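Long-range contacts in Cyclo(L-leucyl-L-leucyl) synthase (PDB 6EZ3), which catalyses the ATP-independent formation of cyclo(L-Leu-L-Leu) from two molecules of leucyl-tRNA, and can also build other nonpolar residues into cyclodipeptides: residues K20-L25 with F50-I55; L25-F30 with R40-W45; K113-Y118 with N183-T188; N130-F135 with D208-K213. One frame throughout, in Å; residues are numbered along the deposited sequence.

Contact 1: residues K20-L25 with F50-I55; sequences KKHVIL and FDDFSI
The Phe50 ring is filled on both faces: CD of Lys20 sits 4.1 Å from its centroid, almost on the ring normal, and CB of Val23 lies over the centre of the opposite face. The imidazole of His22, its CG anti to the backbone N (chi1 -176°), is reached at its edge by OG of Ser54, which hydrogen-bonds NE2 at 3.2 Å. ND1 of the same ring bonds Thr191, so both nitrogens are engaged and the rotation of the ring is fixed. These side chains belong to, or lead into, strands 22-26 and 52-57, neighbouring parallel strands at the two ends of a beta-alpha-beta unit of the Rossmann-like fold. Val23 N donates to Asp52 O, Val23 O accepts from Ser54 N at 2.9 Å, and Leu25 N reaches Ser54 O at 2.8 Å along a nearly straight bond (170°). Ahead of the strands, Asp51 N already bonds Lys20 O, 2.9 Å away. His22, Ile24, Asp52 and Ser54 line one face of the sheet, where the Asp52 carboxylate makes a salt bridge with Arg105, while Val23, Phe53, Leu25 and Ile55 share the other with helix 36-49. There CG1 of Val23 meets CB of Phe53 at 3.7 Å.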
# COMPACT_ATOMS: atom_id res chain seq x y z
N LYS A 20 3.55 -19.57 -1.00
CA LYS A 20 4.10 -18.73 -2.10
C LYS A 20 3.14 -18.53 -3.32
O LYS A 20 3.60 -18.43 -4.47
CB LYS A 20 5.49 -19.18 -2.54
CG LYS A 20 6.46 -19.17 -1.38
CD LYS A 20 7.51 -18.10 -1.44
CE LYS A 20 7.94 -17.63 -0.08
NZ LYS A 20 8.17 -18.74 0.89
N LYS A 21 1.82 -18.39 -3.05
CA LYS A 21 0.87 -18.22 -4.15
C LYS A 21 0.95 -16.86 -4.84
O LYS A 21 1.09 -16.83 -6.06
CB LYS A 21 -0.57 -18.51 -3.71
CG LYS A 21 -0.87 -20.00 -3.53
CD LYS A 21 -2.37 -20.25 -3.44
CE LYS A 21 -2.76 -21.28 -2.40
NZ LYS A 21 -4.14 -21.06 -1.88
N HIS A 22 0.90 -15.74 -4.09
CA HIS A 22 0.95 -14.39 -4.65
C HIS A 22 1.41 -13.34 -3.62
O HIS A 22 1.07 -13.45 -2.43
CB HIS A 22 -0.43 -14.04 -5.19
CG HIS A 22 -0.53 -12.71 -5.90
ND1 HIS A 22 -0.90 -11.54 -5.23
CD2 HIS A 22 -0.36 -12.41 -7.20
CE1 HIS A 22 -0.91 -10.59 -6.14
NE2 HIS A 22 -0.60 -11.06 -7.34
N VAL A 23 2.13 -12.31 -4.09
CA VAL A 23 2.59 -11.18 -3.28
C VAL A 23 2.23 -9.85 -3.98
O VAL A 23 2.19 -9.79 -5.22
CB VAL A 23 4.11 -11.26 -2.91
CG1 VAL A 23 5.05 -11.16 -4.12
CG2 VAL A 23 4.47 -10.23 -1.85
N ILE A 24 1.93 -8.81 -3.19
CA ILE A 24 1.67 -7.46 -3.65
C ILE A 24 2.86 -6.70 -3.18
O ILE A 24 3.15 -6.66 -1.99
CB ILE A 24 0.34 -6.83 -3.11
CG1 ILE A 24 -0.91 -7.63 -3.59
CG2 ILE A 24 0.22 -5.34 -3.55
CD1 ILE A 24 -2.16 -7.31 -2.88
N LEU A 25 3.60 -6.12 -4.12
CA LEU A 25 4.74 -5.28 -3.75
C LEU A 25 4.20 -3.85 -3.69
O LEU A 25 3.71 -3.32 -4.68
CB LEU A 25 5.93 -5.37 -4.72
CG LEU A 25 6.42 -6.75 -5.13
CD1 LEU A 25 7.42 -6.64 -6.22
CD2 LEU A 25 7.05 -7.48 -3.99
N PHE A 50 7.77 -16.30 -5.71
CA PHE A 50 6.32 -16.51 -5.79
C PHE A 50 5.80 -16.99 -7.14
O PHE A 50 6.45 -16.79 -8.19
CB PHE A 50 5.58 -15.22 -5.37
CG PHE A 50 5.74 -14.86 -3.92
CD1 PHE A 50 6.91 -14.24 -3.46
CD2 PHE A 50 4.72 -15.10 -3.00
CE1 PHE A 50 7.05 -13.90 -2.12
CE2 PHE A 50 4.87 -14.75 -1.65
CZ PHE A 50 6.03 -14.14 -1.23
N ASP A 51 4.59 -17.60 -7.09
CA ASP A 51 3.90 -18.09 -8.28
C ASP A 51 3.50 -16.89 -9.12
O ASP A 51 3.67 -16.92 -10.34
CB ASP A 51 2.67 -18.96 -7.91
CG ASP A 51 2.94 -20.28 -7.18
OD1 ASP A 51 4.12 -20.70 -7.11
OD2 ASP A 51 1.97 -20.89 -6.70
N ASP A 52 3.06 -15.82 -8.45
CA ASP A 52 2.62 -14.58 -9.10
C ASP A 52 2.79 -13.38 -8.17
O ASP A 52 2.79 -13.54 -6.95
CB ASP A 52 1.14 -14.74 -9.44
CG ASP A 52 0.67 -14.02 -10.67
OD1 ASP A 52 -0.52 -14.19 -11.04
OD2 ASP A 52 1.49 -13.29 -11.27
N PHE A 53 2.88 -12.16 -8.73
CA PHE A 53 2.95 -10.92 -7.96
C PHE A 53 2.23 -9.82 -8.70
O PHE A 53 1.99 -9.91 -9.91
CB PHE A 53 4.39 -10.49 -7.66
CG PHE A 53 5.21 -10.13 -8.88
CD1 PHE A 53 5.34 -8.80 -9.28
CD2 PHE A 53 5.83 -11.11 -9.64
CE1 PHE A 53 6.04 -8.47 -10.43
CE2 PHE A 53 6.54 -10.78 -10.79
CZ PHE A 53 6.67 -9.45 -11.16
N SER A 54 1.91 -8.76 -7.97
CA SER A 54 1.25 -7.54 -8.40
C SER A 54 2.06 -6.45 -7.78
O SER A 54 2.74 -6.67 -6.77
CB SER A 54 -0.14 -7.45 -7.78
OG SER A 54 -1.13 -8.14 -8.51
N ILE A 55 1.93 -5.25 -8.30
CA ILE A 55 2.54 -4.06 -7.73
C ILE A 55 1.42 -3.06 -7.42
O ILE A 55 0.50 -2.88 -8.21
CB ILE A 55 3.64 -3.51 -8.66
CG1 ILE A 55 4.88 -4.45 -8.67
CG2 ILE A 55 4.05 -2.09 -8.29
CD1 ILE A 55 5.19 -4.98 -9.95

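Contact 2: residues L25-F30 with R40-W45; sequences LGISPF and RKIIQW
This is a buried strand-to-helix contact between apolar side chains inside the beta-alpha-beta unit of strand 22-26, helix 36-49 and strand 52-57: the end of the first strand and the residue after it pack against the crossover helix. Leu25 and Ile27, alternate residues along the chain, both direct their CB toward the helix and do all the touching from the strand side. The two methyls of Leu25 divide the work. CD1 lies against the helix backbone, 3.5 Å from the carbonyl O of Ile42, and also meets CG1 of Ile43 at 3.9 Å. CD2 points to the edge of the Trp45 indole, where its nearest atom is CZ3 at 4.3 Å. Trp45 brings this edge back toward the strand with CG anti to its backbone N (chi1 176°). Further along, CD1 of Ile42 meets CG1 of Ile27 at 3.7 Å, the two side chains crossing obliquely. Ile42 holds CG1 in the crowded position between its backbone N and carbonyl carbon (chi1 53°), and from there the extended chain carries CD1 to Ile27. Directly beyond Ile27 comes Ser28, by similarity the catalytic nucleophile, whose OG hydrogen-bonds the hydroxyl of Tyr195, a probable substrate-binding residue. The packing of Leu25 and Ile27 thus lies just ahead of the probable active-site residue. Around this core, Ile27 and Ile43 also touch strand 52-57, Ile42 and Trp45 reach strand 218-225, and Ile27 meets Gln87 of helix 73-97.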
# COMPACT_ATOMS: atom_id res chain seq x y z
N LEU A 25 3.60 -6.12 -4.12
CA LEU A 25 4.74 -5.28 -3.75
C LEU A 25 4.20 -3.85 -3.69
O LEU A 25 3.71 -3.32 -4.68
CB LEU A 25 5.93 -5.37 -4.72
CG LEU A 25 6.42 -6.75 -5.13
CD1 LEU A 25 7.42 -6.64 -6.22
CD2 LEU A 25 7.05 -7.48 -3.99
N GLY A 26 4.21 -3.28 -2.50
CA GLY A 26 3.79 -1.91 -2.29
C GLY A 26 4.97 -1.00 -2.51
O GLY A 26 5.96 -1.06 -1.76
N ILE A 27 4.89 -0.16 -3.57
CA ILE A 27 5.88 0.87 -3.88
C ILE A 27 5.29 2.25 -3.50
O ILE A 27 4.13 2.53 -3.77
CB ILE A 27 6.42 0.74 -5.32
CG1 ILE A 27 7.28 -0.54 -5.41
CG2 ILE A 27 7.23 1.97 -5.73
CD1 ILE A 27 7.17 -1.35 -6.69
N SER A 28 6.06 3.06 -2.78
CA SER A 28 5.65 4.34 -2.22
C SER A 28 6.16 5.57 -2.99
O SER A 28 7.32 5.59 -3.42
CB SER A 28 6.05 4.43 -0.75
OG SER A 28 5.14 3.74 0.08
N PRO A 29 5.34 6.64 -3.10
CA PRO A 29 5.81 7.81 -3.85
C PRO A 29 6.66 8.76 -3.02
O PRO A 29 6.48 8.87 -1.80
CB PRO A 29 4.50 8.48 -4.29
CG PRO A 29 3.55 8.17 -3.18
CD PRO A 29 3.95 6.82 -2.63
N PHE A 30 7.59 9.46 -3.69
CA PHE A 30 8.45 10.49 -3.13
C PHE A 30 9.34 10.01 -1.98
O PHE A 30 9.96 10.84 -1.32
CB PHE A 30 7.62 11.74 -2.74
CG PHE A 30 6.49 12.11 -3.69
CD1 PHE A 30 5.16 12.00 -3.29
CD2 PHE A 30 6.76 12.54 -4.99
CE1 PHE A 30 4.12 12.34 -4.17
CE2 PHE A 30 5.72 12.87 -5.86
CZ PHE A 30 4.40 12.76 -5.45
N ARG A 40 13.69 -2.62 -8.36
CA ARG A 40 14.16 -3.74 -9.16
C ARG A 40 14.39 -4.97 -8.28
O ARG A 40 13.88 -6.05 -8.58
CB ARG A 40 15.41 -3.34 -9.93
CG ARG A 40 15.07 -2.19 -10.87
CD ARG A 40 16.03 -1.94 -12.01
NE ARG A 40 15.64 -0.72 -12.73
CZ ARG A 40 15.01 -0.69 -13.90
NH1 ARG A 40 14.71 0.47 -14.46
NH2 ARG A 40 14.71 -1.82 -14.53
N LYS A 41 15.12 -4.77 -7.16
CA LYS A 41 15.43 -5.78 -6.15
C LYS A 41 14.17 -6.51 -5.73
O LYS A 41 14.13 -7.73 -5.82
CB LYS A 41 16.06 -5.12 -4.89
CG LYS A 41 17.56 -5.37 -4.71
CD LYS A 41 17.97 -5.42 -3.24
CE LYS A 41 19.47 -5.38 -3.07
NZ LYS A 41 20.04 -4.02 -3.32
N ILE A 42 13.14 -5.77 -5.29
CA ILE A 42 11.88 -6.34 -4.79
C ILE A 42 11.13 -7.10 -5.88
O ILE A 42 10.49 -8.09 -5.57
CB ILE A 42 10.96 -5.30 -4.06
CG1 ILE A 42 10.69 -4.05 -4.90
CG2 ILE A 42 11.54 -4.95 -2.67
CD1 ILE A 42 9.75 -3.09 -4.35
N ILE A 43 11.22 -6.65 -7.15
CA ILE A 43 10.57 -7.33 -8.27
C ILE A 43 11.29 -8.66 -8.52
O ILE A 43 10.64 -9.71 -8.56
CB ILE A 43 10.43 -6.46 -9.52
CG1 ILE A 43 9.52 -5.24 -9.22
CG2 ILE A 43 9.91 -7.30 -10.70
CD1 ILE A 43 8.87 -4.51 -10.48
N GLN A 44 12.62 -8.61 -8.62
CA GLN A 44 13.40 -9.82 -8.82
C GLN A 44 13.13 -10.84 -7.73
O GLN A 44 12.98 -12.01 -8.04
CB GLN A 44 14.90 -9.49 -8.94
CG GLN A 44 15.34 -9.00 -10.34
CD GLN A 44 15.05 -9.94 -11.50
OE1 GLN A 44 15.01 -11.18 -11.36
NE2 GLN A 44 14.82 -9.35 -12.68
N TRP A 45 12.98 -10.36 -6.46
CA TRP A 45 12.66 -11.15 -5.26
C TRP A 45 11.25 -11.76 -5.36
O TRP A 45 11.09 -12.96 -5.11
CB TRP A 45 12.77 -10.29 -3.98
CG TRP A 45 12.36 -11.01 -2.72
CD1 TRP A 45 13.12 -11.87 -1.99
CD2 TRP A 45 11.07 -10.97 -2.09
NE1 TRP A 45 12.39 -12.36 -0.93
CE2 TRP A 45 11.13 -11.83 -0.97
CE3 TRP A 45 9.86 -10.30 -2.36
CZ2 TRP A 45 10.03 -12.04 -0.13
CZ3 TRP A 45 8.77 -10.52 -1.54
CH2 TRP A 45 8.86 -11.37 -0.43

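Contact 3: residues K113-Y118 with N183-T188; sequences KNNIYY and NPIINT
The N-terminus of helix 116-131 is capped by Asn115, and this capped first turn packs against the short, weakly bonded helix 183-186. With CG anti to its backbone N (chi1 -178°), Asn115 turns OD1 back to accept from Tyr118 N at 3.1 Å, the donor lying in the carbonyl plane on a lone pair; a weaker bond from Tyr117 N goes to the same oxygen. Across the contact the packing is mainly apolar. Over one face of the Tyr117 ring lies CB of Pro184, 4.0 Å from the centroid and displaced toward the rim, a CH-pi contact made nearest CG and CD1. Ile185 fits beside the turn: its CG1 approaches Tyr118 N at 3.9 Å and CB of Tyr117 at 4.1 Å, CG2 meets Asn115 OD1 and Tyr118 CB, and CD1 comes to the edge of the Tyr118 ring. That ring leads off from the contact, carrying its hydroxyl to a hydrogen bond with the backbone O of Ala174, a probable substrate-binding residue. Helix 177-181 lies alongside, with Phe178 against Ile185 and Pro177 against Tyr118, while Ile186 and Thr188 pack on His22 of strand 22-26.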
# COMPACT_ATOMS: atom_id res chain seq x y z
N LYS A 113 -12.02 2.34 -7.89
CA LYS A 113 -13.06 3.27 -7.49
C LYS A 113 -14.47 2.73 -7.86
O LYS A 113 -15.38 2.82 -7.05
CB LYS A 113 -12.82 4.64 -8.13
CG LYS A 113 -11.99 5.56 -7.25
CD LYS A 113 -11.64 6.93 -7.90
CE LYS A 113 -10.71 7.71 -6.97
NZ LYS A 113 -10.69 9.17 -7.25
N ASN A 114 -14.63 2.14 -9.05
CA ASN A 114 -15.94 1.63 -9.47
C ASN A 114 -16.11 0.10 -9.33
O ASN A 114 -17.03 -0.48 -9.92
CB ASN A 114 -16.24 2.11 -10.88
CG ASN A 114 -16.03 3.58 -11.07
OD1 ASN A 114 -16.35 4.39 -10.18
ND2 ASN A 114 -15.48 3.96 -12.23
N ASN A 115 -15.23 -0.54 -8.52
CA ASN A 115 -15.26 -1.98 -8.26
C ASN A 115 -16.17 -2.26 -7.05
O ASN A 115 -15.94 -1.71 -5.97
CB ASN A 115 -13.84 -2.52 -8.05
CG ASN A 115 -13.80 -4.02 -7.83
OD1 ASN A 115 -13.91 -4.49 -6.70
ND2 ASN A 115 -13.65 -4.79 -8.89
N ILE A 116 -17.19 -3.10 -7.23
CA ILE A 116 -18.15 -3.41 -6.18
C ILE A 116 -17.47 -3.86 -4.88
O ILE A 116 -17.88 -3.40 -3.82
CB ILE A 116 -19.27 -4.39 -6.65
CG1 ILE A 116 -18.71 -5.77 -7.05
CG2 ILE A 116 -20.06 -3.80 -7.81
CD1 ILE A 116 -19.74 -6.91 -7.04
N TYR A 117 -16.40 -4.70 -4.98
CA TYR A 117 -15.67 -5.21 -3.82
C TYR A 117 -14.86 -4.14 -3.11
O TYR A 117 -14.80 -4.13 -1.88
CB TYR A 117 -14.81 -6.42 -4.18
CG TYR A 117 -15.64 -7.61 -4.61
CD1 TYR A 117 -16.28 -8.41 -3.67
CD2 TYR A 117 -15.82 -7.90 -5.95
CE1 TYR A 117 -17.05 -9.50 -4.07
CE2 TYR A 117 -16.61 -8.98 -6.36
CZ TYR A 117 -17.21 -9.78 -5.41
OH TYR A 117 -17.97 -10.86 -5.83
N TYR A 118 -14.26 -3.21 -3.87
CA TYR A 118 -13.50 -2.11 -3.27
C TYR A 118 -14.49 -1.11 -2.63
O TYR A 118 -14.27 -0.67 -1.51
CB TYR A 118 -12.58 -1.45 -4.30
CG TYR A 118 -11.86 -0.22 -3.78
CD1 TYR A 118 -10.62 -0.33 -3.16
CD2 TYR A 118 -12.42 1.05 -3.90
CE1 TYR A 118 -9.95 0.80 -2.67
CE2 TYR A 118 -11.76 2.18 -3.42
CZ TYR A 118 -10.53 2.05 -2.81
OH TYR A 118 -9.90 3.18 -2.37
N ASN A 183 -7.77 -9.68 -2.23
CA ASN A 183 -8.21 -10.85 -3.01
C ASN A 183 -9.41 -10.66 -3.94
O ASN A 183 -9.26 -10.96 -5.12
CB ASN A 183 -8.45 -12.04 -2.09
CG ASN A 183 -7.26 -12.37 -1.27
OD1 ASN A 183 -6.29 -12.92 -1.77
ND2 ASN A 183 -7.29 -11.97 -0.00
N PRO A 184 -10.61 -10.19 -3.51
CA PRO A 184 -11.71 -10.06 -4.48
C PRO A 184 -11.60 -8.85 -5.43
O PRO A 184 -12.31 -8.80 -6.44
CB PRO A 184 -12.93 -9.97 -3.58
CG PRO A 184 -12.43 -9.33 -2.34
CD PRO A 184 -11.02 -9.75 -2.16
N ILE A 185 -10.72 -7.88 -5.11
CA ILE A 185 -10.49 -6.67 -5.89
C ILE A 185 -9.55 -7.00 -7.06
O ILE A 185 -9.95 -6.91 -8.21
CB ILE A 185 -9.99 -5.49 -5.00
CG1 ILE A 185 -10.88 -5.25 -3.76
CG2 ILE A 185 -9.88 -4.23 -5.82
CD1 ILE A 185 -10.24 -4.50 -2.64
N ILE A 186 -8.32 -7.42 -6.77
CA ILE A 186 -7.30 -7.78 -7.76
C ILE A 186 -7.45 -9.21 -8.28
O ILE A 186 -6.65 -9.65 -9.11
CB ILE A 186 -5.86 -7.53 -7.22
CG1 ILE A 186 -5.51 -8.48 -6.02
CG2 ILE A 186 -5.66 -6.03 -6.90
CD1 ILE A 186 -4.12 -8.73 -5.86
N ASN A 187 -8.46 -9.93 -7.76
CA ASN A 187 -8.82 -11.29 -8.15
C ASN A 187 -7.72 -12.34 -7.88
O ASN A 187 -7.22 -12.98 -8.81
CB ASN A 187 -9.33 -11.35 -9.60
CG ASN A 187 -10.33 -12.44 -9.75
OD1 ASN A 187 -10.02 -13.50 -10.30
ND2 ASN A 187 -11.51 -12.26 -9.14
N THR A 188 -7.38 -12.54 -6.58
CA THR A 188 -6.42 -13.55 -6.12
C THR A 188 -7.12 -14.50 -5.15
O THR A 188 -8.15 -14.15 -4.58
CB THR A 188 -5.14 -12.94 -5.51
OG1 THR A 188 -5.46 -11.90 -4.60
CG2 THR A 188 -4.17 -12.44 -6.54

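Contact 4: residues N130-F135 with D208-K213; sequences NTDSNF and DQFNLK
Phe135 leaves the first turn of helix 133-149 with CG anti to its backbone N (chi1 173°), which aims the side chain at the loop 208-213. Its CB rests against CD1 of Phe210 at 3.7 Å. One bond past CG, CD1 stands over the centre of the Phe210 ring, so that the edge of Phe135 meets the face of Phe210 in a T-shaped pair, centroids 5.4 Å apart and planes at 69°. Farther out, CE1 and CZ are covered by CD1 of Leu212, which lies over one face of the Phe135 ring, 3.5 Å from CE1 and 3.8 Å from the centroid. Beside this aromatic core, ND2 of Asn134 comes to 3.5 Å from CE1 of Phe210, and OD1 of Asp132 lies near the plane of the same ring at its edge. The amide of Asn211, near Asp132, is bonded by ND2 to Gln128. Phe210 also packs on Leu201, and Phe135 lies near Leu173, both probable substrate-binding residues. The other carboxylate oxygen of Asp132, OD2, accepts from Phe135 N at 3.2 Å and more weakly from Asn134 N, the N-cap arrangement that begins helix 133-149, which follows helix 116-131 in the chain.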
# COMPACT_ATOMS: atom_id res chain seq x y z
N ASN A 130 -15.68 7.35 10.86
CA ASN A 130 -16.62 8.34 11.38
C ASN A 130 -17.23 7.93 12.75
O ASN A 130 -17.32 8.76 13.66
CB ASN A 130 -17.68 8.65 10.34
CG ASN A 130 -17.12 9.17 9.02
OD1 ASN A 130 -16.27 10.08 8.97
ND2 ASN A 130 -17.66 8.66 7.90
N THR A 131 -17.58 6.65 12.91
CA THR A 131 -18.15 6.12 14.15
C THR A 131 -17.05 5.90 15.21
O THR A 131 -17.02 6.68 16.17
CB THR A 131 -19.03 4.87 13.89
OG1 THR A 131 -18.24 3.82 13.36
CG2 THR A 131 -20.21 5.17 12.95
N ASP A 132 -16.16 4.89 15.04
CA ASP A 132 -15.04 4.57 15.96
C ASP A 132 -14.01 5.71 16.04
O ASP A 132 -13.35 6.04 15.05
CB ASP A 132 -14.37 3.22 15.62
CG ASP A 132 -13.56 2.59 16.74
OD1 ASP A 132 -13.63 1.35 16.90
OD2 ASP A 132 -12.84 3.33 17.45
N SER A 133 -13.89 6.29 17.23
CA SER A 133 -13.00 7.42 17.55
C SER A 133 -11.55 6.99 17.63
O SER A 133 -10.66 7.76 17.25
CB SER A 133 -13.42 8.05 18.89
OG SER A 133 -14.81 7.93 19.14
N ASN A 134 -11.32 5.77 18.15
CA ASN A 134 -10.00 5.17 18.32
C ASN A 134 -9.36 4.91 16.93
O ASN A 134 -8.20 5.25 16.72
CB ASN A 134 -10.10 3.89 19.17
CG ASN A 134 -8.82 3.10 19.35
OD1 ASN A 134 -7.72 3.66 19.42
ND2 ASN A 134 -8.95 1.78 19.45
N PHE A 135 -10.16 4.36 15.99
CA PHE A 135 -9.74 4.06 14.63
C PHE A 135 -9.38 5.35 13.92
O PHE A 135 -8.30 5.39 13.32
CB PHE A 135 -10.82 3.28 13.89
CG PHE A 135 -10.53 3.07 12.42
CD1 PHE A 135 -9.54 2.19 12.00
CD2 PHE A 135 -11.29 3.72 11.45
CE1 PHE A 135 -9.28 2.01 10.64
CE2 PHE A 135 -11.03 3.53 10.10
CZ PHE A 135 -10.03 2.67 9.70
N ASP A 208 -7.68 -7.12 17.45
CA ASP A 208 -9.13 -6.87 17.42
C ASP A 208 -9.52 -5.58 18.14
O ASP A 208 -10.45 -5.58 18.93
CB ASP A 208 -9.90 -8.09 17.96
CG ASP A 208 -9.51 -9.40 17.28
OD1 ASP A 208 -9.97 -9.63 16.13
OD2 ASP A 208 -8.74 -10.19 17.89
N GLN A 209 -8.81 -4.49 17.86
CA GLN A 209 -9.07 -3.22 18.52
C GLN A 209 -10.11 -2.39 17.80
O GLN A 209 -10.57 -1.37 18.34
CB GLN A 209 -7.76 -2.45 18.78
CG GLN A 209 -7.02 -2.98 20.01
CD GLN A 209 -5.93 -2.06 20.47
OE1 GLN A 209 -6.11 -0.84 20.59
NE2 GLN A 209 -4.79 -2.63 20.81
N PHE A 210 -10.50 -2.82 16.59
CA PHE A 210 -11.54 -2.14 15.80
C PHE A 210 -12.57 -3.11 15.24
O PHE A 210 -12.41 -4.34 15.34
CB PHE A 210 -10.93 -1.30 14.66
CG PHE A 210 -9.61 -0.63 14.95
CD1 PHE A 210 -9.52 0.43 15.84
CD2 PHE A 210 -8.46 -1.04 14.29
CE1 PHE A 210 -8.30 1.05 16.10
CE2 PHE A 210 -7.24 -0.41 14.52
CZ PHE A 210 -7.17 0.64 15.42
N ASN A 211 -13.63 -2.56 14.62
CA ASN A 211 -14.74 -3.32 14.00
C ASN A 211 -14.41 -3.72 12.55
O ASN A 211 -15.32 -3.98 11.76
CB ASN A 211 -16.05 -2.52 14.07
CG ASN A 211 -16.38 -2.01 15.46
OD1 ASN A 211 -16.59 -2.80 16.39
ND2 ASN A 211 -16.39 -0.68 15.63
N LEU A 212 -13.11 -3.77 12.23
CA LEU A 212 -12.53 -4.17 10.94
C LEU A 212 -11.63 -5.38 11.15
O LEU A 212 -11.03 -5.53 12.22
CB LEU A 212 -11.72 -3.03 10.31
CG LEU A 212 -12.46 -1.77 9.94
CD1 LEU A 212 -11.55 -0.59 10.00
CD2 LEU A 212 -13.06 -1.88 8.57
N LYS A 213 -11.54 -6.24 10.13
CA LYS A 213 -10.71 -7.44 10.21
C LYS A 213 -9.92 -7.69 8.94
O LYS A 213 -10.44 -7.53 7.84
CB LYS A 213 -11.57 -8.67 10.57
CG LYS A 213 -11.95 -8.75 12.06
CD LYS A 213 -12.82 -9.98 12.36
CE LYS A 213 -13.51 -9.94 13.71
NZ LYS A 213 -14.63 -10.91 13.78

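Overall arrangement
Contacts 1 and 2 share Leu25 and strand 22-26; their centres are 12 Å apart, and they build one beta-alpha-beta unit, contact 2 falling within the chain span that contact 1 brackets. They touch through Phe50 with Trp45 and Ile55 with Ile27. Along the chain, both are complete before contacts 3 and 4 begin. Contact 3, 16 Å from contact 1 between centres, meets the other face of the same sheet where Ile186 packs on His22 and Ile24. Contact 4 lies farther out, about 22 Å from contact 3 by centres and across the chain's centre from contact 2. Contacts 3 and 4 both use helix 116-131, and their segments alternate, tying this helical region to later segments beside the probable substrate-binding residues.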